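Local coordinates for protein cytochrome C (Marichromatium purpuratum 984, PDB 5LO9) that probably oxidises thiosulfate to tetrathionate, and may run the reverse reaction, as a four-heme TsdBA fusion passing electrons along its c-type hemes, at residues S242-D250 with D293-W304; G376-P384 with T441-N449. All coordinates share one frame; numbering follows the deposited sequence.

Overall arrangement
Contact 1 and contact 2, whose centres lie about 17 Å apart, meet beside the heme held by Cys287 and Cys290, and each touches it. The 293-304 loop joins them directly. Asp299 probably forms hydrogen bonds to both segments of contact 2, from its N to Gly376 O (2.8 Å) and from its O to Asn449 ND2 (3.1 Å). Contact 1 reaches the heme through Met303, whereas contact 2 brings Arg377, Tyr379 and Thr441 to it. The Thr441 side chain is also about 7 Å from bound thiosulfate. Phe445, which packs against Tyr379, also approaches the heme whose iron is bound by Met450, so contact 2 lies between two hemes.

Contact 1: S242-D250 with D293-W304; sequences SRFTPPSRD and DNGRRADASPMW. With HEC (heme c), chain E; EDO (1,2-ethanediol), chain B.
Phe244 and Pro246 pack on the Trp304 indole. Phe244 CB sits over the six-membered ring, 4.0 Å from its centroid, while the phenyl ring, placed with CG anti to the backbone N (chi1 173°), reaches toward the five-membered ring, the planes inclined at 39°. Pro302 CB covers the opposite indole face, and Trp304 NE1 donates to Arg296 O (2.9 Å), fixing the rotation of the indole. Pro246 CG adds a contact to Trp304 CD1 at 3.6 Å. In the fold, this joins the irregular chain leading to helix 256-269 to the loop that follows His291, an axial ligand of the heme touched by Met303.

The polar contacts belong to arginines. Arg296 holds Pro247 O end-on, with NH2 at 2.8 Å and NH1 at 3.0 Å, and the oxygen lies in the guanidinium plane. Arg249 makes a similar two-nitrogen grip on Asp293 OD1, NH2 being at 3.0 Å. One face of its guanidinium rests on Arg296 NE, and the Asp293 carboxylate probably offsets some of the like-charge repulsion. At the other end, Arg243 makes a weak, long salt bridge to Asp299, its NH2 3.3 Å from OD2, while its NE bonds Ser375 OG.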
loop_
_atom_site.group_PDB
_atom_site.type_symbol
_atom_site.label_atom_id
_atom_site.label_comp_id
_atom_site.label_asym_id
_atom_site.label_seq_id
_atom_site.Cartn_x
_atom_site.Cartn_y
_atom_site.Cartn_z
ATOM N N SER A 242 -5.171 20.205 15.581
ATOM C CA SER A 242 -4.075 19.223 15.492
ATOM C C SER A 242 -4.487 18.037 14.624
ATOM O O SER A 242 -4.337 16.875 15.018
ATOM C CB SER A 242 -3.612 18.757 16.876
ATOM O OG SER A 242 -3.007 19.819 17.604
ATOM N N ARG A 243 -5.078 18.347 13.466
ATOM C CA ARG A 243 -5.601 17.360 12.535
ATOM C C ARG A 243 -4.926 17.451 11.168
ATOM O O ARG A 243 -4.474 18.524 10.733
ATOM C CB ARG A 243 -7.122 17.502 12.388
ATOM C CG ARG A 243 -7.860 16.489 13.233
ATOM C CD ARG A 243 -9.358 16.677 13.224
ATOM N NE ARG A 243 -9.947 15.673 14.108
ATOM C CZ ARG A 243 -11.237 15.583 14.402
ATOM N NH1 ARG A 243 -12.095 16.449 13.862
ATOM N NH2 ARG A 243 -11.664 14.606 15.207
ATOM N N PHE A 244 -4.874 16.290 10.505
ATOM C CA PHE A 244 -4.193 16.134 9.221
ATOM C C PHE A 244 -4.861 16.956 8.132
ATOM O O PHE A 244 -6.079 17.169 8.121
ATOM C CB PHE A 244 -4.151 14.645 8.823
ATOM C CG PHE A 244 -3.628 14.386 7.447
ATOM C CD1 PHE A 244 -2.265 14.293 7.234
ATOM C CD2 PHE A 244 -4.500 14.211 6.363
ATOM C CE1 PHE A 244 -1.741 14.053 5.969
ATOM C CE2 PHE A 244 -3.988 13.969 5.068
ATOM C CZ PHE A 244 -2.581 13.888 4.879
ATOM N N THR A 245 -4.045 17.432 7.207
ATOM C CA THR A 245 -4.559 18.150 6.055
ATOM C C THR A 245 -4.151 17.434 4.780
ATOM O O THR A 245 -2.949 17.230 4.555
ATOM C CB THR A 245 -4.047 19.566 6.037
ATOM O OG1 THR A 245 -4.585 20.254 7.176
ATOM C CG2 THR A 245 -4.465 20.219 4.746
ATOM N N PRO A 246 -5.079 16.992 3.943
ATOM C CA PRO A 246 -4.683 16.393 2.692
ATOM C C PRO A 246 -4.263 17.445 1.691
ATOM O O PRO A 246 -4.603 18.632 1.818
ATOM C CB PRO A 246 -5.943 15.680 2.216
ATOM C CG PRO A 246 -6.925 15.791 3.391
ATOM C CD PRO A 246 -6.538 16.943 4.134
ATOM N N PRO A 247 -3.630 17.015 0.620
ATOM C CA PRO A 247 -3.205 17.954 -0.407
ATOM C C PRO A 247 -4.383 18.658 -1.053
ATOM O O PRO A 247 -5.473 18.105 -1.204
ATOM C CB PRO A 247 -2.466 17.067 -1.425
ATOM C CG PRO A 247 -2.609 15.699 -0.994
ATOM C CD PRO A 247 -3.048 15.685 0.439
ATOM N N SER A 248 -4.135 19.893 -1.447
ATOM C CA SER A 248 -5.127 20.647 -2.178
ATOM C C SER A 248 -5.479 19.915 -3.463
ATOM O O SER A 248 -4.694 19.133 -3.990
ATOM C CB SER A 248 -4.584 22.047 -2.462
ATOM O OG SER A 248 -4.891 22.455 -3.786
ATOM N N ARG A 249 -6.684 20.161 -3.965
ATOM C CA ARG A 249 -7.132 19.552 -5.209
ATOM C C ARG A 249 -6.425 20.109 -6.441
ATOM O O ARG A 249 -6.558 19.528 -7.524
ATOM C CB ARG A 249 -8.637 19.748 -5.347
ATOM C CG ARG A 249 -9.474 18.879 -4.429
ATOM C CD ARG A 249 -10.930 19.347 -4.379
ATOM N NE ARG A 249 -11.832 18.257 -4.007
ATOM C CZ ARG A 249 -12.450 18.084 -2.835
ATOM N NH1 ARG A 249 -12.300 18.968 -1.838
ATOM N NH2 ARG A 249 -13.227 16.988 -2.673
ATOM N N ASP A 250 -5.692 21.217 -6.305
ATOM C CA ASP A 250 -4.816 21.710 -7.372
ATOM C C ASP A 250 -3.492 20.961 -7.404
ATOM O O ASP A 250 -2.917 20.768 -8.480
ATOM C CB ASP A 250 -4.501 23.186 -7.171
ATOM C CG ASP A 250 -5.742 24.047 -7.121
ATOM O OD1 ASP A 250 -6.600 23.916 -8.028
ATOM O OD2 ASP A 250 -5.853 24.873 -6.179
ATOM N N ASP A 293 -16.807 14.441 1.546
ATOM C CA ASP A 293 -15.799 15.269 0.891
ATOM C C ASP A 293 -14.855 14.385 0.088
ATOM O O ASP A 293 -13.640 14.602 0.043
ATOM C CB ASP A 293 -15.025 16.152 1.881
ATOM C CG ASP A 293 -14.328 17.313 1.180
ATOM O OD1 ASP A 293 -14.635 17.510 -0.027
ATOM O OD2 ASP A 293 -13.520 18.038 1.812
ATOM N N ASN A 294 -15.432 13.356 -0.517
ATOM C CA ASN A 294 -14.707 12.454 -1.419
ATOM C C ASN A 294 -13.516 11.805 -0.721
ATOM O O ASN A 294 -12.455 11.596 -1.311
ATOM C CB ASN A 294 -14.277 13.182 -2.687
ATOM C CG ASN A 294 -14.327 12.285 -3.908
ATOM O OD1 ASN A 294 -15.202 11.415 -4.024
ATOM N ND2 ASN A 294 -13.413 12.521 -4.850
ATOM N N GLY A 295 -13.726 11.433 0.533
ATOM C CA GLY A 295 -12.729 10.746 1.293
ATOM C C GLY A 295 -11.848 11.639 2.110
ATOM O O GLY A 295 -10.935 11.126 2.758
ATOM N N ARG A 296 -12.125 12.944 2.175
ATOM C CA ARG A 296 -11.224 13.838 2.910
ATOM C C ARG A 296 -11.684 14.190 4.319
ATOM O O ARG A 296 -10.868 14.691 5.102
ATOM C CB ARG A 296 -11.028 15.144 2.153
ATOM C CG ARG A 296 -10.587 14.998 0.706
ATOM C CD ARG A 296 -10.714 16.295 -0.012
ATOM N NE ARG A 296 -9.828 16.444 -1.154
ATOM C CZ ARG A 296 -8.607 16.956 -1.087
ATOM N NH1 ARG A 296 -8.081 17.340 0.078
ATOM N NH2 ARG A 296 -7.908 17.062 -2.194
ATOM N N ARG A 297 -12.942 13.926 4.669
ATOM C CA ARG A 297 -13.547 14.510 5.864
ATOM C C ARG A 297 -13.219 13.731 7.129
ATOM O O ARG A 297 -13.644 12.573 7.303
ATOM C CB ARG A 297 -15.050 14.560 5.698
ATOM C CG ARG A 297 -15.783 15.096 6.897
ATOM C CD ARG A 297 -15.722 16.581 6.929
ATOM N NE ARG A 297 -16.772 17.152 7.775
ATOM C CZ ARG A 297 -16.781 18.397 8.225
ATOM N NH1 ARG A 297 -15.797 19.235 7.943
ATOM N NH2 ARG A 297 -17.799 18.801 8.935
ATOM N N ALA A 298 -12.499 14.382 8.031
ATOM C CA ALA A 298 -12.330 13.811 9.352
ATOM C C ALA A 298 -13.683 13.511 9.980
ATOM O O ALA A 298 -14.654 14.271 9.832
ATOM C CB ALA A 298 -11.565 14.764 10.245
ATOM N N ASP A 299 -13.723 12.388 10.691
ATOM C CA ASP A 299 -14.904 11.853 11.365
ATOM C C ASP A 299 -15.967 11.344 10.387
ATOM O O ASP A 299 -17.070 10.992 10.814
ATOM C CB ASP A 299 -15.520 12.873 12.317
ATOM C CG ASP A 299 -14.629 13.196 13.519
ATOM O OD1 ASP A 299 -13.859 12.320 14.010
ATOM O OD2 ASP A 299 -14.726 14.352 13.995
ATOM N N ALA A 300 -15.642 11.240 9.095
ATOM C CA ALA A 300 -16.468 10.556 8.111
ATOM C C ALA A 300 -15.627 9.519 7.364
ATOM O O ALA A 300 -15.621 9.466 6.133
ATOM C CB ALA A 300 -17.105 11.550 7.139
ATOM N N SER A 301 -14.895 8.672 8.119
ATOM C CA SER A 301 -13.923 7.696 7.603
ATOM C C SER A 301 -13.110 8.263 6.454
ATOM O O SER A 301 -13.220 7.825 5.294
ATOM C CB SER A 301 -14.575 6.408 7.132
ATOM O OG SER A 301 -14.823 5.605 8.244
ATOM N N PRO A 302 -12.278 9.240 6.738
ATOM C CA PRO A 302 -11.403 9.754 5.698
ATOM C C PRO A 302 -10.422 8.667 5.261
ATOM O O PRO A 302 -10.027 7.783 6.032
ATOM C CB PRO A 302 -10.722 10.950 6.375
ATOM C CG PRO A 302 -10.722 10.581 7.858
ATOM C CD PRO A 302 -12.019 9.836 8.056
ATOM N N MET A 303 -10.051 8.731 3.989
ATOM C CA MET A 303 -9.174 7.725 3.421
ATOM C C MET A 303 -7.741 7.931 3.862
ATOM O O MET A 303 -6.972 6.963 3.965
ATOM C CB MET A 303 -9.285 7.770 1.905
ATOM C CG MET A 303 -10.651 7.321 1.397
ATOM S SD MET A 303 -10.986 5.544 1.632
ATOM C CE MET A 303 -11.958 5.546 3.137
ATOM N N TRP A 304 -7.365 9.171 4.153
ATOM C CA TRP A 304 -5.997 9.397 4.600
ATOM C C TRP A 304 -5.729 8.711 5.932
ATOM O O TRP A 304 -4.614 8.267 6.183
ATOM C CB TRP A 304 -5.682 10.878 4.706
ATOM C CG TRP A 304 -6.740 11.744 5.281
ATOM C CD1 TRP A 304 -7.659 12.485 4.590
ATOM C CD2 TRP A 304 -6.958 12.021 6.656
ATOM N NE1 TRP A 304 -8.434 13.189 5.453
ATOM C CE2 TRP A 304 -8.014 12.929 6.733
ATOM C CE3 TRP A 304 -6.355 11.593 7.835
ATOM C CZ2 TRP A 304 -8.485 13.409 7.940
ATOM C CZ3 TRP A 304 -6.838 12.061 9.034
ATOM C CH2 TRP A 304 -7.886 12.956 9.076
HETATM FE FE HEC E . -16.203 2.289 2.920
HETATM C CHA HEC E . -14.464 1.696 5.915
HETATM C CHB HEC E . -13.184 2.402 1.152
HETATM C CHC HEC E . -17.969 2.616 -0.120
HETATM C CHD HEC E . -19.131 2.589 4.696
HETATM N NA HEC E . -14.201 2.093 3.456
HETATM C C1A HEC E . -13.728 1.851 4.673
HETATM C C2A HEC E . -12.253 1.748 4.720
HETATM C C3A HEC E . -11.869 1.961 3.335
HETATM C C4A HEC E . -13.152 2.166 2.619
HETATM C CMA HEC E . -10.485 1.991 2.794
HETATM C CAA HEC E . -11.384 1.526 5.932
HETATM C CBA HEC E . -11.388 2.793 6.780
HETATM C CGA HEC E . -10.411 2.691 7.940
HETATM O O1A HEC E . -10.070 3.764 8.487
HETATM O O2A HEC E . -9.996 1.558 8.330
HETATM N NB HEC E . -15.703 2.472 0.901
HETATM C C1B HEC E . -14.445 2.498 0.409
HETATM C C2B HEC E . -14.404 2.617 -1.052
HETATM C C3B HEC E . -15.812 2.672 -1.423
HETATM C C4B HEC E . -16.523 2.562 -0.136
HETATM C CMB HEC E . -13.209 2.704 -1.932
HETATM C CAB HEC E . -16.373 2.781 -2.803
HETATM C CBB HEC E . -15.983 1.513 -3.561
HETATM N NC HEC E . -18.204 2.541 2.378
HETATM C C1C HEC E . -18.711 2.674 1.143
HETATM C C2C HEC E . -20.170 2.929 1.136
HETATM C C3C HEC E . -20.510 2.909 2.568
HETATM C C4C HEC E . -19.209 2.676 3.235
HETATM C CMC HEC E . -21.044 3.128 -0.076
HETATM C CAC HEC E . -21.837 3.143 3.268
HETATM C CBC HEC E . -22.925 2.295 2.689
HETATM N ND HEC E . -16.690 2.146 4.942
HETATM C C1D HEC E . -17.908 2.290 5.438
HETATM C C2D HEC E . -17.949 2.151 6.905
HETATM C C3D HEC E . -16.560 1.872 7.309
HETATM C C4D HEC E . -15.887 1.892 5.981
HETATM C CMD HEC E . -19.186 2.253 7.729
HETATM C CAD HEC E . -15.963 1.644 8.687
HETATM C CBD HEC E . -16.581 0.482 9.495
HETATM C CGD HEC E . -16.459 -0.949 8.932
HETATM O O1D HEC E . -16.812 -1.254 7.753
HETATM O O2D HEC E . -16.027 -1.843 9.710
HETATM C C1 EDO B . -11.672 15.312 -5.984
HETATM O O1 EDO B . -12.997 15.564 -5.563
HETATM C C2 EDO B . -10.727 15.529 -4.791
HETATM O O2 EDO B . -10.106 14.407 -4.118
#

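Contact 2: G376-P384 with T441-N449; sequences GRGYPRLQP and TAAAFIAAN. With HEC (heme c), chain E; EDO (1,2-ethanediol), chain R.
Tyr379 lays one ring face over Phe445 CB, which stands 3.9 Å from the ring centroid and 14° off its normal in a CH-pi contact. The phenyl group of Phe445, swung beside its own carbonyl carbon (chi1 174°), continues past the tyrosine: its CD1 comes to Tyr379 CE1, and the two planes are turned 58° apart. Farther back, Tyr379 CB meets Ala444 CB at 3.8 Å. The phenol's polar end is bonded elsewhere, from OH to Cys290 O.

Small helix side chains let the loop run close by. Pro380 CD rests on Ala448 CB, and Leu382 spreads its methyls over two alanines one turn apart, CD1 against Ala443 CB (3.9 Å) and CD2 against Ala447 CB. Trp464 of helix 460-470 borders both Leu382 and Ala443. No direct hydrogen bond links the segments; instead, a water donates to Pro380 O and to Ala444 O, each at 2.7 Å.

Both segments also touch the heme bound through Cys287 and Cys290. Thr441 CG2 and Tyr379 CE2 approach its CMD methyl, the latter at 3.5 Å. Arg377 binds one propionate side-on, NE to O1A and NH2 to O2A, both at 2.8 Å, with the carboxylate carbon in the guanidinium plane. Arg377 thus helps form a propionate site of one heme, while the helix opposite leads to Met450, an axial ligand of the next; an irregular loop packed on that helix is consistent with an interface between two c-type heme units.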
loop_
_atom_site.group_PDB
_atom_site.type_symbol
_atom_site.label_atom_id
_atom_site.label_comp_id
_atom_site.label_asym_id
_atom_site.label_seq_id
_atom_site.Cartn_x
_atom_site.Cartn_y
_atom_site.Cartn_z
ATOM N N GLY A 376 -9.376 11.785 13.665
ATOM C CA GLY A 376 -10.308 11.917 12.567
ATOM C C GLY A 376 -10.690 10.599 11.946
ATOM O O GLY A 376 -11.570 10.571 11.082
ATOM N N ARG A 377 -10.061 9.508 12.348
ATOM C CA ARG A 377 -10.299 8.253 11.672
ATOM C C ARG A 377 -11.689 7.735 11.981
ATOM O O ARG A 377 -12.165 7.851 13.112
ATOM C CB ARG A 377 -9.275 7.228 12.089
ATOM C CG ARG A 377 -9.310 6.033 11.162
ATOM C CD ARG A 377 -8.452 4.914 11.663
ATOM N NE ARG A 377 -8.648 3.698 10.902
ATOM C CZ ARG A 377 -8.035 2.569 11.188
ATOM N NH1 ARG A 377 -7.185 2.551 12.199
ATOM N NH2 ARG A 377 -8.271 1.479 10.473
ATOM N N GLY A 378 -12.322 7.139 10.970
ATOM C CA GLY A 378 -13.609 6.484 11.140
ATOM C C GLY A 378 -14.709 7.437 11.571
ATOM O O GLY A 378 -14.748 8.616 11.214
ATOM N N TYR A 379 -15.613 6.914 12.330
ATOM C CA TYR A 379 -16.698 7.676 12.915
ATOM C C TYR A 379 -16.529 7.778 14.417
ATOM O O TYR A 379 -16.045 6.835 15.049
ATOM C CB TYR A 379 -18.033 7.007 12.625
ATOM C CG TYR A 379 -18.304 6.729 11.138
ATOM C CD1 TYR A 379 -17.914 7.617 10.144
ATOM C CD2 TYR A 379 -18.961 5.583 10.747
ATOM C CE1 TYR A 379 -18.185 7.349 8.796
ATOM C CE2 TYR A 379 -19.219 5.305 9.412
ATOM C CZ TYR A 379 -18.838 6.187 8.450
ATOM O OH TYR A 379 -19.119 5.877 7.146
ATOM N N PRO A 380 -16.906 8.892 15.039
ATOM C CA PRO A 380 -16.785 8.971 16.511
ATOM C C PRO A 380 -17.746 8.004 17.184
ATOM O O PRO A 380 -18.964 8.082 16.989
ATOM C CB PRO A 380 -17.133 10.427 16.820
ATOM C CG PRO A 380 -16.899 11.149 15.525
ATOM C CD PRO A 380 -17.259 10.194 14.444
ATOM N N ARG A 381 -17.195 7.080 17.958
ATOM C CA ARG A 381 -18.018 6.094 18.643
ATOM C C ARG A 381 -18.844 6.762 19.738
ATOM O O ARG A 381 -18.379 7.681 20.421
ATOM C CB ARG A 381 -17.137 4.999 19.237
ATOM C CG ARG A 381 -17.827 3.638 19.433
ATOM C CD ARG A 381 -16.833 2.566 19.945
ATOM N NE ARG A 381 -15.517 2.712 19.308
ATOM C CZ ARG A 381 -15.087 2.039 18.239
ATOM N NH1 ARG A 381 -15.864 1.121 17.665
ATOM N NH2 ARG A 381 -13.865 2.283 17.748
ATOM N N LEU A 382 -20.086 6.302 19.875
ATOM C CA LEU A 382 -21.050 6.778 20.856
ATOM C C LEU A 382 -21.153 5.806 22.019
ATOM O O LEU A 382 -20.940 4.602 21.855
ATOM C CB LEU A 382 -22.440 6.897 20.239
ATOM C CG LEU A 382 -22.588 7.728 18.981
ATOM C CD1 LEU A 382 -24.033 7.649 18.503
ATOM C CD2 LEU A 382 -22.191 9.112 19.275
ATOM N N GLN A 383 -21.531 6.329 23.185
ATOM C CA GLN A 383 -21.841 5.454 24.307
ATOM C C GLN A 383 -23.158 4.736 24.048
ATOM O O GLN A 383 -24.129 5.365 23.595
ATOM C CB GLN A 383 -21.865 6.238 25.619
ATOM C CG GLN A 383 -22.262 5.373 26.849
ATOM C CD GLN A 383 -21.166 4.404 27.386
ATOM O OE1 GLN A 383 -21.486 3.280 27.816
ATOM N NE2 GLN A 383 -19.886 4.838 27.387
ATOM N N PRO A 384 -23.229 3.423 24.241
ATOM C CA PRO A 384 -24.458 2.721 23.944
ATOM C C PRO A 384 -25.532 3.135 24.928
ATOM O O PRO A 384 -25.238 3.436 26.096
ATOM C CB PRO A 384 -24.085 1.242 24.101
ATOM C CG PRO A 384 -22.919 1.240 24.986
ATOM C CD PRO A 384 -22.178 2.484 24.673
ATOM N N THR A 441 -22.690 1.501 14.195
ATOM C CA THR A 441 -21.893 2.151 13.172
ATOM C C THR A 441 -22.670 3.270 12.490
ATOM O O THR A 441 -22.153 4.378 12.330
ATOM C CB THR A 441 -21.425 1.122 12.169
ATOM O OG1 THR A 441 -20.606 0.177 12.846
ATOM C CG2 THR A 441 -20.638 1.777 11.108
ATOM N N ALA A 442 -23.910 3.002 12.076
ATOM C CA ALA A 442 -24.690 4.040 11.419
ATOM C C ALA A 442 -25.044 5.154 12.389
ATOM O O ALA A 442 -25.133 6.326 11.998
ATOM C CB ALA A 442 -25.944 3.454 10.805
ATOM N N ALA A 443 -25.252 4.825 13.654
ATOM C CA ALA A 443 -25.547 5.893 14.599
ATOM C C ALA A 443 -24.364 6.830 14.719
ATOM O O ALA A 443 -24.520 8.056 14.784
ATOM C CB ALA A 443 -25.906 5.319 15.961
ATOM N N ALA A 444 -23.161 6.276 14.731
ATOM C CA ALA A 444 -22.015 7.150 14.836
ATOM C C ALA A 444 -21.849 7.992 13.580
ATOM O O ALA A 444 -21.511 9.177 13.656
ATOM C CB ALA A 444 -20.786 6.325 15.111
ATOM N N PHE A 445 -22.099 7.415 12.414
ATOM C CA PHE A 445 -22.027 8.221 11.211
ATOM C C PHE A 445 -23.011 9.368 11.277
ATOM O O PHE A 445 -22.653 10.526 11.025
ATOM C CB PHE A 445 -22.307 7.379 9.990
ATOM C CG PHE A 445 -22.394 8.181 8.724
ATOM C CD1 PHE A 445 -21.264 8.693 8.150
ATOM C CD2 PHE A 445 -23.612 8.410 8.115
ATOM C CE1 PHE A 445 -21.334 9.417 6.972
ATOM C CE2 PHE A 445 -23.688 9.135 6.954
ATOM C CZ PHE A 445 -22.537 9.642 6.376
ATOM N N ILE A 446 -24.262 9.050 11.624
ATOM C CA ILE A 446 -25.347 10.028 11.587
ATOM C C ILE A 446 -25.099 11.175 12.575
ATOM O O ILE A 446 -25.193 12.370 12.218
ATOM C CB ILE A 446 -26.690 9.323 11.862
ATOM C CG1 ILE A 446 -27.144 8.549 10.614
ATOM C CG2 ILE A 446 -27.759 10.328 12.362
ATOM C CD1 ILE A 446 -28.167 7.474 10.894
ATOM N N ALA A 447 -24.839 10.832 13.842
ATOM C CA ALA A 447 -24.657 11.856 14.868
ATOM C C ALA A 447 -23.655 12.890 14.427
ATOM O O ALA A 447 -23.853 14.092 14.652
ATOM C CB ALA A 447 -24.174 11.244 16.171
ATOM N N ALA A 448 -22.585 12.445 13.763
ATOM C CA ALA A 448 -21.502 13.333 13.346
ATOM C C ALA A 448 -21.703 13.973 11.974
ATOM O O ALA A 448 -21.101 15.017 11.711
ATOM C CB ALA A 448 -20.168 12.584 13.322
ATOM N N ASN A 449 -22.521 13.397 11.089
ATOM C CA ASN A 449 -22.487 13.808 9.694
ATOM C C ASN A 449 -23.833 14.072 9.069
ATOM O O ASN A 449 -23.863 14.623 7.955
ATOM C CB ASN A 449 -21.756 12.761 8.858
ATOM C CG ASN A 449 -20.318 12.675 9.246
ATOM O OD1 ASN A 449 -19.543 13.599 9.005
ATOM N ND2 ASN A 449 -19.956 11.602 9.904
HETATM FE FE HEC E . -16.203 2.289 2.920
HETATM C CHA HEC E . -14.464 1.696 5.915
HETATM C CHB HEC E . -13.184 2.402 1.152
HETATM C CHC HEC E . -17.969 2.616 -0.120
HETATM C CHD HEC E . -19.131 2.589 4.696
HETATM N NA HEC E . -14.201 2.093 3.456
HETATM C C1A HEC E . -13.728 1.851 4.673
HETATM C C2A HEC E . -12.253 1.748 4.720
HETATM C C3A HEC E . -11.869 1.961 3.335
HETATM C C4A HEC E . -13.152 2.166 2.619
HETATM C CMA HEC E . -10.485 1.991 2.794
HETATM C CAA HEC E . -11.384 1.526 5.932
HETATM C CBA HEC E . -11.388 2.793 6.780
HETATM C CGA HEC E . -10.411 2.691 7.940
HETATM O O1A HEC E . -10.070 3.764 8.487
HETATM O O2A HEC E . -9.996 1.558 8.330
HETATM N NB HEC E . -15.703 2.472 0.901
HETATM C C1B HEC E . -14.445 2.498 0.409
HETATM C C2B HEC E . -14.404 2.617 -1.052
HETATM C C3B HEC E . -15.812 2.672 -1.423
HETATM C C4B HEC E . -16.523 2.562 -0.136
HETATM C CMB HEC E . -13.209 2.704 -1.932
HETATM C CAB HEC E . -16.373 2.781 -2.803
HETATM C CBB HEC E . -15.983 1.513 -3.561
HETATM N NC HEC E . -18.204 2.541 2.378
HETATM C C1C HEC E . -18.711 2.674 1.143
HETATM C C2C HEC E . -20.170 2.929 1.136
HETATM C C3C HEC E . -20.510 2.909 2.568
HETATM C C4C HEC E . -19.209 2.676 3.235
HETATM C CMC HEC E . -21.044 3.128 -0.076
HETATM C CAC HEC E . -21.837 3.143 3.268
HETATM C CBC HEC E . -22.925 2.295 2.689
HETATM N ND HEC E . -16.690 2.146 4.942
HETATM C C1D HEC E . -17.908 2.290 5.438
HETATM C C2D HEC E . -17.949 2.151 6.905
HETATM C C3D HEC E . -16.560 1.872 7.309
HETATM C C4D HEC E . -15.887 1.892 5.981
HETATM C CMD HEC E . -19.186 2.253 7.729
HETATM C CAD HEC E . -15.963 1.644 8.687
HETATM C CBD HEC E . -16.581 0.482 9.495
HETATM C CGD HEC E . -16.459 -0.949 8.932
HETATM O O1D HEC E . -16.812 -1.254 7.753
HETATM O O2D HEC E . -16.027 -1.843 9.710
HETATM C C1 EDO R . -10.733 9.422 16.686
HETATM O O1 EDO R . -10.688 10.800 16.250
HETATM C C2 EDO R . -9.864 8.569 15.776
HETATM O O2 EDO R . -8.828 7.908 16.524
HETATM O O HOH W 1 -20.568 10.008 16.065
#